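Long-range contacts in glycoside hydrolase family 16 protein (Akkermansia muciniphila, PDB 6T2N), which probably cleaves the O-glycan chains of mucin from within, as an endo-acting beta-galactosidase that begins mucin breakdown in the human gut: residues R94-C99 with P291-I296; P90-L95 with E103-K108; G57-G62 with I296-F301. All coordinates share one frame; numbering follows the deposited sequence.

Interaction 1: R94-C99 with P291-I296; sequences RLEDGC and PVKFLI. With CA (calcium ion), chain C.
Lys-293 is the first residue of 291-296 to reach across, and its extended chain meets Glu-96 at about a right angle. NZ arrives 3.1 Å from OE1 of Glu-96, on the syn side of the carboxylate and 22° out of its plane. A long side chain suits this place, because the two strands are not direct neighbours: in the antiparallel sheet of the family 16 beta-jelly roll, strand 99-104 runs between 93-96 and 292-302, and the salt bridge spans it. Glu-96 OE1 also makes a long, weak ion pair with NE of Arg-94 (3.4 Å), joining the three residues in one network. NH2 of Arg-94 lies 4.1 Å from NZ of Lys-293, a like-charge approach probably eased by Glu-96 and by Glu-103, the arginine's main partner. Farther along, the apolar CB of Leu-295 rests 4.2 Å from CB of Cys-99, a side chain small enough to sit close beside the neighbouring strand. Ile-296 follows, its carbonyl O turned to the same CB and its backbone hydrogen-bonded to Leu-100. Cys-99 and Glu-96 close a two-residue hairpin turn with a pair of backbone hydrogen bonds. Within that turn Gly-98, whose positive phi a glycine adopts easily, sends its O to the calcium ion, 2.4 Å away.

Interaction 2: P90-L95 with E103-K108; sequences PKNMRL and ETHFEK
Lys-91 lies across one face of the His-105 ring, with CE 3.6 Å from the ring centroid and almost on its normal, a CH-pi contact. CG is anti to the backbone N (chi1 177°) and the rest is extended; a lysine is long enough to cover the imidazole and still reach Glu-107, though the ion pair at its end is less certainly placed. At the ring's edge, NE2 of His-105 donates in the ring plane to O of Lys-91 (2.8 Å). NH1 of Arg-94 reaches that same carbonyl from the opposite face, so two donors grip it. Arg-94 also meets Glu-103 end-on: NH1 (2.8 Å) and NH2 (2.6 Å) both converge on OE1 from above the carboxylate plane, the guanidinium and carboxylate planes inclined at 50°. NH1 is hydrogen-bonded to O of Pro-90 as well; a leucine in place of Arg-94 would probably leave the Glu-103 carboxylate without its charged mate and the carbonyls of Pro-90 and Lys-91 less firmly tied. Asn-92, its amide inclined 63° to the imidazole, sends ND2 straight to O of Glu-103 (2.9 Å), while Thr-87 holds its OD1. Glu-103 N returns a bond to Asn-92 O, continuing the pairing of the beta hairpin formed by strands 93-96 and 99-104.

Interaction 3: G57-G62 with I296-F301; sequences GDEFNG and IDYVRF. With CA (calcium ion), chain C.
Glu-59 meets the guanidinium of Arg-300 at its edge, and one face of that guanidinium lies over the ring of Tyr-298. The carboxylate is turned only 21° from the guanidinium plane. NE (3.0 Å) and NH2 (2.9 Å) of Arg-300 grip OE1 of Glu-59 side-on, both on its syn side; a bend at chi2 (-56°) folds the glutamate back to them. The Phe-60 ring has CB of Asp-58 on one face and CG2 of Val-299 at its edge, while its CE2 packs 3.7 Å from CG2 of Ile-296, a fit for an aromatic among branched aliphatic groups. Asp-58 accepts the backbone N of Phe-60 on OD1, an Asx turn, and its OD2 is taken by Trp-70. Within this turn O of Glu-59 binds the calcium ion at 2.3 Å. Asp-297 supplies two more ligands, O at 2.6 Å and OD1 at 2.7 Å from the metal, and Gly-98 O is another. An aspartate suits the site because its short chain lets carbonyl and carboxylate bind together. Asp-58 and Val-299 form an antiparallel hydrogen-bonded pair, attaching strand 57-58 to strand 292-302, which pairs also with 99-104 and, across a classic beta bulge at Asp-297 and Tyr-298 facing Arg-151, with 146-153.

Overall arrangement
All three contacts reach the same antiparallel sheet. Strand 292-302 serves interactions 1 and 3, which share Ile-296 and have centres about 12 Å apart; strand 93-96 serves interactions 1 and 2, which share Arg-94 and Leu-95 and have centres about 10 Å apart. Interactions 2 and 3 lie farther from each other, about 19 Å between centres, although Leu-95 still touches Phe-60 and Gly-62. Along the chain, 57-62 comes first, the hairpin of interaction 2 next, and 291-301 near the end, so interaction 3 encloses the others. Interactions 1 and 3 meet at the calcium ion, which thereby ties an early loop, the hairpin turn and a late strand together.

Interaction 1: R94-C99 with P291-I296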
loop_
_atom_site.group_PDB
_atom_site.type_symbol
_atom_site.label_atom_id
_atom_site.label_comp_id
_atom_site.label_asym_id
_atom_site.label_seq_id
_atom_site.Cartn_x
_atom_site.Cartn_y
_atom_site.Cartn_z
ATOM N N ARG A 94 -1.383 -10.121 13.286
ATOM C CA ARG A 94 -2.405 -10.438 14.328
ATOM C C ARG A 94 -3.116 -9.160 14.777
ATOM O O ARG A 94 -2.545 -8.059 14.550
ATOM C CB ARG A 94 -1.717 -11.033 15.554
ATOM C CG ARG A 94 -0.510 -10.145 15.958
ATOM C CD ARG A 94 0.007 -10.700 17.413
ATOM N NE ARG A 94 1.011 -9.876 18.065
ATOM C CZ ARG A 94 2.230 -9.658 17.656
ATOM N NH1 ARG A 94 2.711 -10.384 16.730
ATOM N NH2 ARG A 94 3.049 -8.925 18.352
ATOM N N LEU A 95 -4.282 -9.315 15.433
ATOM C CA LEU A 95 -5.063 -8.195 16.008
ATOM C C LEU A 95 -4.680 -8.112 17.470
ATOM O O LEU A 95 -4.783 -9.121 18.112
ATOM C CB LEU A 95 -6.554 -8.467 15.848
ATOM C CG LEU A 95 -6.978 -8.913 14.452
ATOM C CD1 LEU A 95 -8.490 -9.101 14.366
ATOM C CD2 LEU A 95 -6.471 -7.919 13.412
ATOM N N GLU A 96 -4.102 -6.992 17.879
ATOM C CA GLU A 96 -3.845 -6.579 19.274
ATOM C C GLU A 96 -4.546 -5.229 19.421
ATOM O O GLU A 96 -4.606 -4.473 18.430
ATOM C CB GLU A 96 -2.346 -6.464 19.600
ATOM C CG GLU A 96 -1.673 -7.711 20.187
ATOM C CD GLU A 96 -0.165 -7.590 20.446
ATOM O OE1 GLU A 96 0.518 -6.881 19.702
ATOM O OE2 GLU A 96 0.340 -8.223 21.408
ATOM N N ASP A 97 -5.080 -4.959 20.605
ATOM C CA ASP A 97 -5.770 -3.704 20.992
ATOM C C ASP A 97 -6.538 -3.126 19.797
ATOM O O ASP A 97 -6.434 -1.902 19.592
ATOM C CB ASP A 97 -4.767 -2.690 21.541
ATOM C CG ASP A 97 -4.120 -3.090 22.861
ATOM O OD1 ASP A 97 -4.853 -3.452 23.864
ATOM O OD2 ASP A 97 -2.881 -2.994 22.902
ATOM N N GLY A 98 -7.267 -3.961 19.049
ATOM C CA GLY A 98 -8.164 -3.473 17.981
ATOM C C GLY A 98 -7.414 -2.678 16.914
ATOM O O GLY A 98 -7.952 -1.692 16.383
ATOM N N CYS A 99 -6.178 -3.071 16.642
ATOM C CA CYS A 99 -5.505 -2.809 15.361
ATOM C C CYS A 99 -5.035 -4.144 14.789
ATOM O O CYS A 99 -4.791 -5.107 15.590
ATOM C CB CYS A 99 -4.289 -1.917 15.527
ATOM S SG CYS A 99 -4.670 -0.418 16.443
ATOM N N PRO A 291 12.223 -6.500 17.957
ATOM C CA PRO A 291 11.101 -6.349 17.041
ATOM C C PRO A 291 10.495 -4.945 16.998
ATOM O O PRO A 291 10.762 -4.101 17.809
ATOM C CB PRO A 291 10.036 -7.314 17.606
ATOM C CG PRO A 291 10.802 -8.187 18.536
ATOM C CD PRO A 291 11.798 -7.225 19.147
ATOM N N VAL A 292 9.628 -4.750 16.029
ATOM C CA VAL A 292 9.000 -3.436 15.800
ATOM C C VAL A 292 7.626 -3.781 15.238
ATOM O O VAL A 292 7.515 -4.930 14.664
ATOM C CB VAL A 292 10.004 -2.662 14.936
ATOM C CG1 VAL A 292 9.422 -2.039 13.695
ATOM C CG2 VAL A 292 10.741 -1.662 15.787
ATOM N N LYS A 293 6.635 -2.911 15.501
ATOM C CA LYS A 293 5.212 -3.077 15.069
ATOM C C LYS A 293 4.682 -1.932 14.162
ATOM O O LYS A 293 4.978 -0.764 14.384
ATOM C CB LYS A 293 4.355 -3.173 16.329
ATOM C CG LYS A 293 4.594 -4.383 17.201
ATOM C CD LYS A 293 3.650 -4.464 18.400
ATOM C CE LYS A 293 4.167 -5.400 19.481
ATOM N NZ LYS A 293 3.201 -5.558 20.598
ATOM N N PHE A 294 3.819 -2.267 13.226
ATOM C CA PHE A 294 3.056 -1.292 12.404
ATOM C C PHE A 294 1.603 -1.571 12.767
ATOM O O PHE A 294 1.191 -2.777 12.602
ATOM C CB PHE A 294 3.356 -1.465 10.901
ATOM C CG PHE A 294 2.716 -0.538 9.897
ATOM C CD1 PHE A 294 2.358 0.758 10.204
ATOM C CD2 PHE A 294 2.613 -0.927 8.574
ATOM C CE1 PHE A 294 1.861 1.629 9.238
ATOM C CE2 PHE A 294 2.116 -0.062 7.610
ATOM C CZ PHE A 294 1.705 1.202 7.958
ATOM N N LEU A 295 0.914 -0.557 13.315
ATOM C CA LEU A 295 -0.467 -0.699 13.813
ATOM C C LEU A 295 -1.405 0.008 12.849
ATOM O O LEU A 295 -1.203 1.234 12.613
ATOM C CB LEU A 295 -0.533 -0.078 15.206
ATOM C CG LEU A 295 0.458 -0.681 16.196
ATOM C CD1 LEU A 295 0.308 -0.059 17.559
ATOM C CD2 LEU A 295 0.290 -2.193 16.272
ATOM N N ILE A 296 -2.396 -0.708 12.318
ATOM C CA ILE A 296 -3.486 -0.059 11.527
ATOM C C ILE A 296 -4.733 -0.060 12.406
ATOM O O ILE A 296 -5.296 -1.161 12.649
ATOM C CB ILE A 296 -3.743 -0.781 10.190
ATOM C CG1 ILE A 296 -2.559 -0.664 9.245
ATOM C CG2 ILE A 296 -5.001 -0.267 9.553
ATOM C CD1 ILE A 296 -1.637 -1.830 9.323
HETATM CA CA CA C . -9.704 -0.336 15.350
#

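Interaction 2: P90-L95 with E103-K108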
loop_
_atom_site.group_PDB
_atom_site.type_symbol
_atom_site.label_atom_id
_atom_site.label_comp_id
_atom_site.label_asym_id
_atom_site.label_seq_id
_atom_site.Cartn_x
_atom_site.Cartn_y
_atom_site.Cartn_z
ATOM N N PRO A 90 1.147 -15.545 13.250
ATOM C CA PRO A 90 0.643 -14.362 13.976
ATOM C C PRO A 90 1.936 -13.523 14.431
ATOM O O PRO A 90 1.904 -12.559 15.240
ATOM C CB PRO A 90 -0.061 -15.091 15.158
ATOM C CG PRO A 90 -0.448 -16.442 14.569
ATOM C CD PRO A 90 0.792 -16.854 13.828
ATOM N N LYS A 91 3.037 -14.068 14.434
ATOM C CA LYS A 91 4.369 -13.548 14.956
ATOM C C LYS A 91 4.530 -12.217 14.270
ATOM O O LYS A 91 4.861 -11.251 15.017
ATOM C CB LYS A 91 5.566 -14.515 14.787
ATOM C CG LYS A 91 6.927 -13.973 15.253
ATOM C CD LYS A 91 8.115 -14.948 15.210
ATOM C CE LYS A 91 9.307 -14.409 15.984
ATOM N NZ LYS A 91 10.594 -14.938 15.470
ATOM N N ASN A 92 4.208 -12.254 12.962
ATOM C CA ASN A 92 4.235 -11.131 11.965
ATOM C C ASN A 92 2.853 -10.468 11.744
ATOM O O ASN A 92 2.842 -9.280 11.381
ATOM C CB ASN A 92 4.827 -11.637 10.652
ATOM C CG ASN A 92 6.194 -12.297 10.833
ATOM O OD1 ASN A 92 6.389 -13.448 10.450
ATOM N ND2 ASN A 92 7.168 -11.563 11.376
ATOM N N MET A 93 1.719 -11.141 12.023
ATOM C CA MET A 93 0.339 -10.730 11.622
ATOM C C MET A 93 -0.713 -11.090 12.671
ATOM O O MET A 93 -0.977 -12.296 12.860
ATOM C CB MET A 93 -0.053 -11.507 10.367
ATOM C CG MET A 93 -0.519 -10.639 9.233
ATOM S SD MET A 93 -0.414 -11.552 7.677
ATOM C CE MET A 93 -1.892 -12.545 7.883
ATOM N N ARG A 94 -1.383 -10.121 13.286
ATOM C CA ARG A 94 -2.405 -10.438 14.328
ATOM C C ARG A 94 -3.116 -9.160 14.777
ATOM O O ARG A 94 -2.545 -8.059 14.550
ATOM C CB ARG A 94 -1.717 -11.033 15.554
ATOM C CG ARG A 94 -0.510 -10.145 15.958
ATOM C CD ARG A 94 0.007 -10.700 17.413
ATOM N NE ARG A 94 1.011 -9.876 18.065
ATOM C CZ ARG A 94 2.230 -9.658 17.656
ATOM N NH1 ARG A 94 2.711 -10.384 16.730
ATOM N NH2 ARG A 94 3.049 -8.925 18.352
ATOM N N LEU A 95 -4.282 -9.315 15.433
ATOM C CA LEU A 95 -5.063 -8.195 16.008
ATOM C C LEU A 95 -4.680 -8.112 17.470
ATOM O O LEU A 95 -4.783 -9.121 18.112
ATOM C CB LEU A 95 -6.554 -8.467 15.848
ATOM C CG LEU A 95 -6.978 -8.913 14.452
ATOM C CD1 LEU A 95 -8.490 -9.101 14.366
ATOM C CD2 LEU A 95 -6.471 -7.919 13.412
ATOM N N GLU A 103 4.282 -7.103 12.377
ATOM C CA GLU A 103 5.387 -7.108 13.363
ATOM C C GLU A 103 6.665 -7.869 12.860
ATOM O O GLU A 103 6.579 -8.927 12.309
ATOM C CB GLU A 103 5.014 -7.817 14.641
ATOM C CG GLU A 103 6.194 -7.773 15.577
ATOM C CD GLU A 103 5.875 -8.150 16.986
ATOM O OE1 GLU A 103 5.270 -9.183 17.061
ATOM O OE2 GLU A 103 6.219 -7.373 17.930
ATOM N N THR A 104 7.741 -7.043 12.836
ATOM C CA THR A 104 8.966 -7.258 12.019
ATOM C C THR A 104 9.997 -7.715 13.019
ATOM O O THR A 104 10.167 -7.034 14.058
ATOM C CB THR A 104 9.371 -6.025 11.192
ATOM O OG1 THR A 104 8.298 -5.627 10.315
ATOM C CG2 THR A 104 10.625 -6.299 10.402
ATOM N N HIS A 105 10.537 -8.892 12.759
ATOM C CA HIS A 105 11.426 -9.628 13.688
ATOM C C HIS A 105 12.713 -9.929 12.944
ATOM O O HIS A 105 12.606 -10.580 11.889
ATOM C CB HIS A 105 10.842 -10.982 14.122
ATOM C CG HIS A 105 9.597 -10.901 14.911
ATOM N ND1 HIS A 105 9.623 -10.716 16.248
ATOM C CD2 HIS A 105 8.298 -10.989 14.547
ATOM C CE1 HIS A 105 8.382 -10.682 16.694
ATOM N NE2 HIS A 105 7.549 -10.858 15.677
ATOM N N PHE A 106 13.851 -9.517 13.494
ATOM C CA PHE A 106 15.177 -10.041 13.104
ATOM C C PHE A 106 15.163 -11.552 13.385
ATOM O O PHE A 106 15.175 -11.915 14.530
ATOM C CB PHE A 106 16.268 -9.308 13.870
ATOM C CG PHE A 106 17.615 -9.912 13.641
ATOM C CD1 PHE A 106 18.313 -9.608 12.488
ATOM C CD2 PHE A 106 18.150 -10.827 14.539
ATOM C CE1 PHE A 106 19.559 -10.186 12.264
ATOM C CE2 PHE A 106 19.385 -11.406 14.300
ATOM C CZ PHE A 106 20.082 -11.092 13.158
ATOM N N GLU A 107 15.086 -12.399 12.360
ATOM C CA GLU A 107 14.864 -13.859 12.516
ATOM C C GLU A 107 15.103 -14.538 11.156
ATOM O O GLU A 107 14.338 -14.322 10.201
ATOM C CB GLU A 107 13.470 -14.110 13.077
ATOM C CG GLU A 107 12.879 -15.401 12.567
ATOM C CD GLU A 107 11.426 -15.635 12.933
ATOM O OE1 GLU A 107 10.633 -14.661 12.930
ATOM O OE2 GLU A 107 11.077 -16.785 13.176
ATOM N N LYS A 108 16.171 -15.314 11.041
ATOM C CA LYS A 108 16.514 -15.993 9.773
ATOM C C LYS A 108 15.415 -17.002 9.488
ATOM O O LYS A 108 15.093 -17.785 10.385
ATOM C CB LYS A 108 17.871 -16.670 9.892
ATOM C CG LYS A 108 18.329 -17.444 8.670
ATOM C CD LYS A 108 19.727 -17.935 8.859
ATOM C CE LYS A 108 20.178 -18.885 7.779
ATOM N NZ LYS A 108 21.440 -19.551 8.181
#

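Interaction 3: G57-G62 with I296-F301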
loop_
_atom_site.group_PDB
_atom_site.type_symbol
_atom_site.label_atom_id
_atom_site.label_comp_id
_atom_site.label_asym_id
_atom_site.label_seq_id
_atom_site.Cartn_x
_atom_site.Cartn_y
_atom_site.Cartn_z
ATOM N N GLY A 57 -14.703 -2.042 4.811
ATOM C CA GLY A 57 -13.605 -1.772 5.751
ATOM C C GLY A 57 -13.519 -2.752 6.920
ATOM O O GLY A 57 -13.967 -3.938 6.864
ATOM N N ASP A 58 -12.844 -2.293 7.957
ATOM C CA ASP A 58 -12.312 -3.187 9.013
ATOM C C ASP A 58 -11.823 -2.267 10.124
ATOM O O ASP A 58 -11.027 -1.325 9.842
ATOM C CB ASP A 58 -11.239 -4.161 8.495
ATOM C CG ASP A 58 -11.197 -5.511 9.210
ATOM O OD1 ASP A 58 -11.414 -5.527 10.458
ATOM O OD2 ASP A 58 -10.961 -6.539 8.504
ATOM N N GLU A 59 -12.380 -2.482 11.310
ATOM C CA GLU A 59 -11.960 -1.763 12.524
ATOM C C GLU A 59 -11.042 -2.713 13.276
ATOM O O GLU A 59 -10.372 -2.239 14.179
ATOM C CB GLU A 59 -13.208 -1.249 13.231
ATOM C CG GLU A 59 -14.167 -0.588 12.245
ATOM C CD GLU A 59 -13.478 0.580 11.449
ATOM O OE1 GLU A 59 -13.113 1.524 12.210
ATOM O OE2 GLU A 59 -13.495 0.619 10.162
ATOM N N PHE A 60 -10.945 -3.967 12.817
ATOM C CA PHE A 60 -10.019 -4.987 13.360
ATOM C C PHE A 60 -10.317 -5.195 14.828
ATOM O O PHE A 60 -9.429 -4.951 15.647
ATOM C CB PHE A 60 -8.573 -4.517 13.243
ATOM C CG PHE A 60 -8.136 -4.384 11.808
ATOM C CD1 PHE A 60 -8.132 -5.503 10.977
ATOM C CD2 PHE A 60 -7.780 -3.145 11.282
ATOM C CE1 PHE A 60 -7.768 -5.378 9.644
ATOM C CE2 PHE A 60 -7.403 -3.029 9.958
ATOM C CZ PHE A 60 -7.396 -4.148 9.150
ATOM N N ASN A 61 -11.562 -5.535 15.127
ATOM C CA ASN A 61 -12.025 -5.809 16.507
ATOM C C ASN A 61 -12.216 -7.306 16.674
ATOM O O ASN A 61 -12.523 -7.718 17.783
ATOM C CB ASN A 61 -13.328 -5.078 16.807
ATOM C CG ASN A 61 -13.052 -3.606 16.973
ATOM O OD1 ASN A 61 -12.046 -3.261 17.600
ATOM N ND2 ASN A 61 -13.873 -2.765 16.352
ATOM N N GLY A 62 -12.053 -8.072 15.598
ATOM C CA GLY A 62 -12.315 -9.517 15.618
ATOM C C GLY A 62 -11.405 -10.247 16.592
ATOM O O GLY A 62 -10.357 -9.677 17.054
ATOM N N ILE A 296 -2.396 -0.708 12.318
ATOM C CA ILE A 296 -3.486 -0.059 11.527
ATOM C C ILE A 296 -4.733 -0.060 12.406
ATOM O O ILE A 296 -5.296 -1.161 12.649
ATOM C CB ILE A 296 -3.743 -0.781 10.190
ATOM C CG1 ILE A 296 -2.559 -0.664 9.245
ATOM C CG2 ILE A 296 -5.001 -0.267 9.553
ATOM C CD1 ILE A 296 -1.637 -1.830 9.323
ATOM N N ASP A 297 -5.161 1.106 12.871
ATOM C CA ASP A 297 -6.424 1.156 13.649
ATOM C C ASP A 297 -7.595 0.787 12.717
ATOM O O ASP A 297 -8.408 -0.035 13.094
ATOM C CB ASP A 297 -6.561 2.466 14.422
ATOM C CG ASP A 297 -7.664 2.431 15.460
ATOM O OD1 ASP A 297 -7.792 1.423 16.207
ATOM O OD2 ASP A 297 -8.375 3.417 15.534
ATOM N N TYR A 298 -7.724 1.361 11.535
ATOM C CA TYR A 298 -8.876 1.008 10.674
ATOM C C TYR A 298 -8.609 1.273 9.189
ATOM O O TYR A 298 -7.668 2.011 8.786
ATOM C CB TYR A 298 -10.152 1.707 11.152
ATOM C CG TYR A 298 -10.123 3.209 11.164
ATOM C CD1 TYR A 298 -10.095 3.954 9.987
ATOM C CD2 TYR A 298 -10.164 3.903 12.359
ATOM C CE1 TYR A 298 -10.098 5.345 10.009
ATOM C CE2 TYR A 298 -10.180 5.291 12.398
ATOM C CZ TYR A 298 -10.148 6.012 11.222
ATOM O OH TYR A 298 -10.123 7.362 11.289
ATOM N N VAL A 299 -9.437 0.605 8.395
ATOM C CA VAL A 299 -9.561 0.806 6.932
ATOM C C VAL A 299 -11.043 0.995 6.641
ATOM O O VAL A 299 -11.816 0.087 6.976
ATOM C CB VAL A 299 -8.948 -0.379 6.171
ATOM C CG1 VAL A 299 -9.168 -0.260 4.663
ATOM C CG2 VAL A 299 -7.473 -0.530 6.528
ATOM N N ARG A 300 -11.415 2.171 6.132
ATOM C CA ARG A 300 -12.803 2.531 5.743
ATOM C C ARG A 300 -12.806 3.104 4.337
ATOM O O ARG A 300 -12.119 4.143 4.111
ATOM C CB ARG A 300 -13.335 3.586 6.693
ATOM C CG ARG A 300 -13.173 3.159 8.137
ATOM C CD ARG A 300 -13.670 4.258 9.032
ATOM N NE ARG A 300 -13.643 3.872 10.430
ATOM C CZ ARG A 300 -13.529 4.732 11.421
ATOM N NH1 ARG A 300 -13.406 6.022 11.188
ATOM N NH2 ARG A 300 -13.539 4.318 12.660
ATOM N N PHE A 301 -13.522 2.420 3.448
ATOM C CA PHE A 301 -13.802 2.852 2.059
ATOM C C PHE A 301 -15.210 3.447 1.981
ATOM O O PHE A 301 -16.135 2.720 2.405
ATOM C CB PHE A 301 -13.721 1.656 1.122
ATOM C CG PHE A 301 -13.892 2.041 -0.319
ATOM C CD1 PHE A 301 -13.143 3.068 -0.868
ATOM C CD2 PHE A 301 -14.778 1.364 -1.131
ATOM C CE1 PHE A 301 -13.251 3.402 -2.201
ATOM C CE2 PHE A 301 -14.866 1.679 -2.474
ATOM C CZ PHE A 301 -14.102 2.691 -3.004
HETATM CA CA CA C . -9.704 -0.336 15.350
#